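Local coordinates for restriction endonuclease EcoP15I, modification subunit (Escherichia coli, PDB 4ZCF), which methylates the N6 of one adenine in the DNA site 5'-CAGCAG-3' using S-adenosyl-L-methionine and, together with the Res subunit, supports DNA restriction, at a contact of chain A with DNA and the interface of chains A and B. Sequence-based numbering; all coordinates share one arbitrary frame. Chains: chain A/B, Restriction endonuclease EcoP15I, modification subunit.

Contact 1: a contact of chain A with DNA. Residues chain A 301-302, 304-305. With nucleotides of chain C.
A:Trp301 and A:Arg305 take hold of one nucleotide, DT17 of chain C, from two directions: the indole reaches its phosphate and the guanidinium lies over its base. The loop 301-305 of this N6-adenine methyltransferase thus shows how a short stretch of chain can touch backbone and base together, although this patch alone does not show base selection. The ring nitrogen NE1 of A:Trp301 donates a hydrogen bond to the phosphate oxygen OP1 of DT17, 2.8 Å away. The bond is moderately bent, 148° at the hydrogen, and OP1 sits 19° out of the indole plane. A:Arg305 turns a face of its guanidinium to the thymine, with C6 of DT17 under the middle of the group. Its NH1 stands 3.6 Å from the centroid of the pyrimidine ring in a cation-pi contact, while NH2 leans towards the sugar carbon C2' and CD lies 3.7 Å from the methyl carbon C7. Since DT17 is base-paired, the guanidinium lies over the face of a base that keeps its partner.

Further out, A:Pro302 brushes the DC16 sugar with its carbonyl O, 3.6 Å from C3', and with its CB, 4.0 Å from the same carbon. This residue follows a cis peptide bond, which probably lets its ring fold back over A:Trp301, where CB covers the centre of one indole face. The fold probably steadies the angle at which the indole meets the phosphate. A:Arg305 reaches the thymine face on a side chain extended from CG to NE (chi3 -161°). At the margin of the patch, the carboxylate oxygen OD1 of A:Asp304 comes no nearer than 3.7 Å to OP2 of DT17.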
# COMPACT_ATOMS: atom_id res chain seq x y z
N TRP A 301 -8.85 -28.67 15.85
CA TRP A 301 -7.85 -27.96 15.08
C TRP A 301 -8.09 -26.48 15.25
O TRP A 301 -9.22 -26.09 15.22
CB TRP A 301 -7.97 -28.35 13.61
CG TRP A 301 -7.00 -27.67 12.74
CD1 TRP A 301 -5.77 -28.08 12.43
CD2 TRP A 301 -7.17 -26.42 12.10
NE1 TRP A 301 -5.17 -27.19 11.64
CE2 TRP A 301 -6.01 -26.15 11.42
CE3 TRP A 301 -8.21 -25.50 12.05
CZ2 TRP A 301 -5.84 -25.01 10.69
CZ3 TRP A 301 -8.04 -24.38 11.34
CH2 TRP A 301 -6.87 -24.13 10.67
N PRO A 302 -7.02 -25.58 15.45
CA PRO A 302 -5.67 -26.14 15.30
C PRO A 302 -4.97 -26.52 16.59
O PRO A 302 -3.77 -26.57 16.64
CB PRO A 302 -4.88 -24.99 14.68
CG PRO A 302 -5.72 -23.80 14.68
CD PRO A 302 -6.79 -24.08 15.65
N ASP A 304 -5.34 -29.38 18.35
CA ASP A 304 -5.49 -30.84 18.43
C ASP A 304 -4.36 -31.61 19.11
O ASP A 304 -4.44 -32.83 19.21
CB ASP A 304 -5.77 -31.44 17.04
CG ASP A 304 -4.68 -31.15 16.03
OD1 ASP A 304 -4.71 -30.06 15.40
OD2 ASP A 304 -3.79 -32.02 15.86
N ARG A 305 -3.30 -30.90 19.55
CA ARG A 305 -2.15 -31.45 20.28
C ARG A 305 -2.04 -30.84 21.70
O ARG A 305 -0.97 -30.86 22.33
CB ARG A 305 -0.85 -31.30 19.47
CG ARG A 305 -0.82 -32.16 18.22
CD ARG A 305 0.58 -32.14 17.57
NE ARG A 305 0.52 -32.59 16.17
CZ ARG A 305 1.57 -32.88 15.41
NH1 ARG A 305 2.79 -32.84 15.91
NH2 ARG A 305 1.40 -33.22 14.14
P DC C 16 0.05 -23.26 18.52
OP1 DC C 16 -0.65 -22.00 18.88
OP2 DC C 16 0.35 -24.27 19.56
O5' DC C 16 -0.76 -23.99 17.33
C5' DC C 16 -1.02 -23.39 16.05
C4' DC C 16 -0.49 -24.19 14.87
O4' DC C 16 0.96 -24.17 14.82
C3' DC C 16 -0.89 -25.65 14.67
O3' DC C 16 -1.28 -25.79 13.29
C2' DC C 16 0.40 -26.43 15.01
C1' DC C 16 1.44 -25.45 14.48
N1 DC C 16 2.84 -25.65 14.95
C2 DC C 16 3.85 -25.94 14.00
O2 DC C 16 3.55 -26.05 12.80
N3 DC C 16 5.13 -26.13 14.46
C4 DC C 16 5.41 -26.07 15.79
N4 DC C 16 6.67 -26.27 16.17
C5 DC C 16 4.41 -25.77 16.77
C6 DC C 16 3.16 -25.56 16.30
P DT C 17 -1.73 -27.11 12.51
OP1 DT C 17 -2.43 -26.70 11.27
OP2 DT C 17 -2.32 -28.12 13.42
O5' DT C 17 -0.30 -27.71 12.06
C5' DT C 17 0.40 -27.50 10.82
C4' DT C 17 1.11 -28.78 10.40
O4' DT C 17 2.37 -28.97 11.07
C3' DT C 17 0.40 -30.12 10.58
O3' DT C 17 0.91 -30.97 9.56
C2' DT C 17 0.88 -30.62 11.94
C1' DT C 17 2.31 -30.09 11.93
N1 DT C 17 3.04 -29.83 13.22
C2 DT C 17 4.40 -29.98 13.17
O2 DT C 17 4.99 -30.27 12.12
N3 DT C 17 5.04 -29.83 14.38
C4 DT C 17 4.47 -29.50 15.60
O4 DT C 17 5.18 -29.29 16.59
C5 DT C 17 3.03 -29.40 15.59
C7 DT C 17 2.33 -29.01 16.85
C6 DT C 17 2.38 -29.59 14.42

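Contact 2: the interface of chains A and B. Residues chain A 27, 39; chain B 56, 67, 212-213.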
# COMPACT_ATOMS: atom_id res chain seq x y z
N GLN A 27 0.34 -12.64 -29.00
CA GLN A 27 0.05 -11.46 -28.18
C GLN A 27 -0.74 -10.38 -28.94
O GLN A 27 -1.11 -9.37 -28.35
CB GLN A 27 1.37 -10.86 -27.68
CG GLN A 27 2.20 -10.11 -28.74
CD GLN A 27 3.03 -10.99 -29.65
OE1 GLN A 27 2.82 -12.20 -29.78
NE2 GLN A 27 4.00 -10.40 -30.31
N LYS A 39 -0.59 -3.83 -31.60
CA LYS A 39 0.52 -4.68 -31.18
C LYS A 39 1.39 -5.17 -32.34
O LYS A 39 2.61 -5.21 -32.20
CB LYS A 39 0.09 -5.78 -30.19
CG LYS A 39 -0.04 -5.24 -28.76
CD LYS A 39 -0.17 -6.32 -27.68
CE LYS A 39 0.38 -5.83 -26.36
NZ LYS A 39 0.12 -6.77 -25.23
N TYR B 56 -3.40 -1.95 -23.80
CA TYR B 56 -2.67 -1.97 -22.54
C TYR B 56 -1.35 -2.73 -22.70
O TYR B 56 -1.21 -3.58 -23.60
CB TYR B 56 -3.53 -2.53 -21.37
CG TYR B 56 -3.37 -4.00 -21.06
CD1 TYR B 56 -3.84 -4.98 -21.93
CD2 TYR B 56 -2.77 -4.42 -19.87
CE1 TYR B 56 -3.68 -6.34 -21.66
CE2 TYR B 56 -2.61 -5.79 -19.58
CZ TYR B 56 -3.08 -6.74 -20.47
OH TYR B 56 -2.95 -8.09 -20.22
N ARG B 67 13.94 -8.68 -26.28
CA ARG B 67 13.43 -8.99 -27.61
C ARG B 67 14.55 -9.34 -28.59
O ARG B 67 14.35 -10.20 -29.44
CB ARG B 67 12.60 -7.82 -28.14
CG ARG B 67 11.19 -7.79 -27.58
CD ARG B 67 10.29 -6.82 -28.33
NE ARG B 67 8.90 -6.95 -27.87
CZ ARG B 67 8.00 -7.76 -28.41
NH1 ARG B 67 8.31 -8.52 -29.46
NH2 ARG B 67 6.78 -7.84 -27.90
N ASP B 212 1.22 -13.59 -21.18
CA ASP B 212 0.23 -13.06 -22.13
C ASP B 212 0.95 -12.48 -23.36
O ASP B 212 0.56 -12.77 -24.49
CB ASP B 212 -0.67 -11.98 -21.51
CG ASP B 212 -1.60 -12.46 -20.43
OD1 ASP B 212 -1.95 -13.67 -20.43
OD2 ASP B 212 -2.00 -11.64 -19.57
N GLU B 213 2.04 -11.71 -23.14
CA GLU B 213 2.87 -11.14 -24.20
C GLU B 213 3.59 -12.23 -25.06
O GLU B 213 3.90 -11.98 -26.23
CB GLU B 213 3.86 -10.11 -23.61
CG GLU B 213 4.60 -9.25 -24.64
CD GLU B 213 3.75 -8.46 -25.62
OE1 GLU B 213 2.65 -8.00 -25.23
OE2 GLU B 213 4.19 -8.30 -26.78
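B:Glu213 of helix 204-215 meets A:Lys39 and A:Gln27 across the homodimer interface of this N(4)/N(6)-methyltransferase family member, illustrating how one carboxylate can serve two cations. The amine NZ of A:Lys39, on helix 37-44, donates to OE1 of B:Glu213 at 2.8 Å in a hydrogen-bonded salt bridge, arriving nearly in line with the carboxylate's C-O bond. The lysine chain runs extended beyond CG to bring the amine there. Beside the amine, the backbone O of B:Tyr56 lies 3.8 Å from NZ of A:Lys39. On the other oxygen, OE2, B:Arg67 of the same subunit forms a second salt bridge through NH2 at 2.9 Å, meeting it at the guanidinium edge and in its plane. With an oxygen held on each side, the carboxylate's rotation is probably restricted, and the two cations would be expected to favour its charged form.

Packing contacts flank the charges. A:Gln27 lays its CB and CG across B:Glu213, with CB 3.8 Å from CA of the glutamate. Its amide plane is turned 70° from the carboxylate. B:Glu213 has CG anti to its backbone N (chi1 -169°) and then bends at chi2 (56°), swinging the carboxylate between the lysine and the arginine. Replacement by alanine would remove the carboxylate, and is likely to leave A:Lys39 and B:Arg67 without their shared counter-charge.

About 48 Å separates the C-alpha centres of contact 1 and contact 2, and they have no residue or secondary-structure element in common. What joins them is chain A, which touches DNA through a loop beyond its 3-10 helix 297-299 in contact 1 and grips chain B through its N-terminal helical elements in contact 2. The Mod dimer handles its site asymmetrically: one subunit accepts the flipped adenine while the other makes most of the sequence-specific contacts. Contact 2, as part of the dimer interface, may therefore help keep the two subunits in register while contact 1 anchors one of them on the duplex.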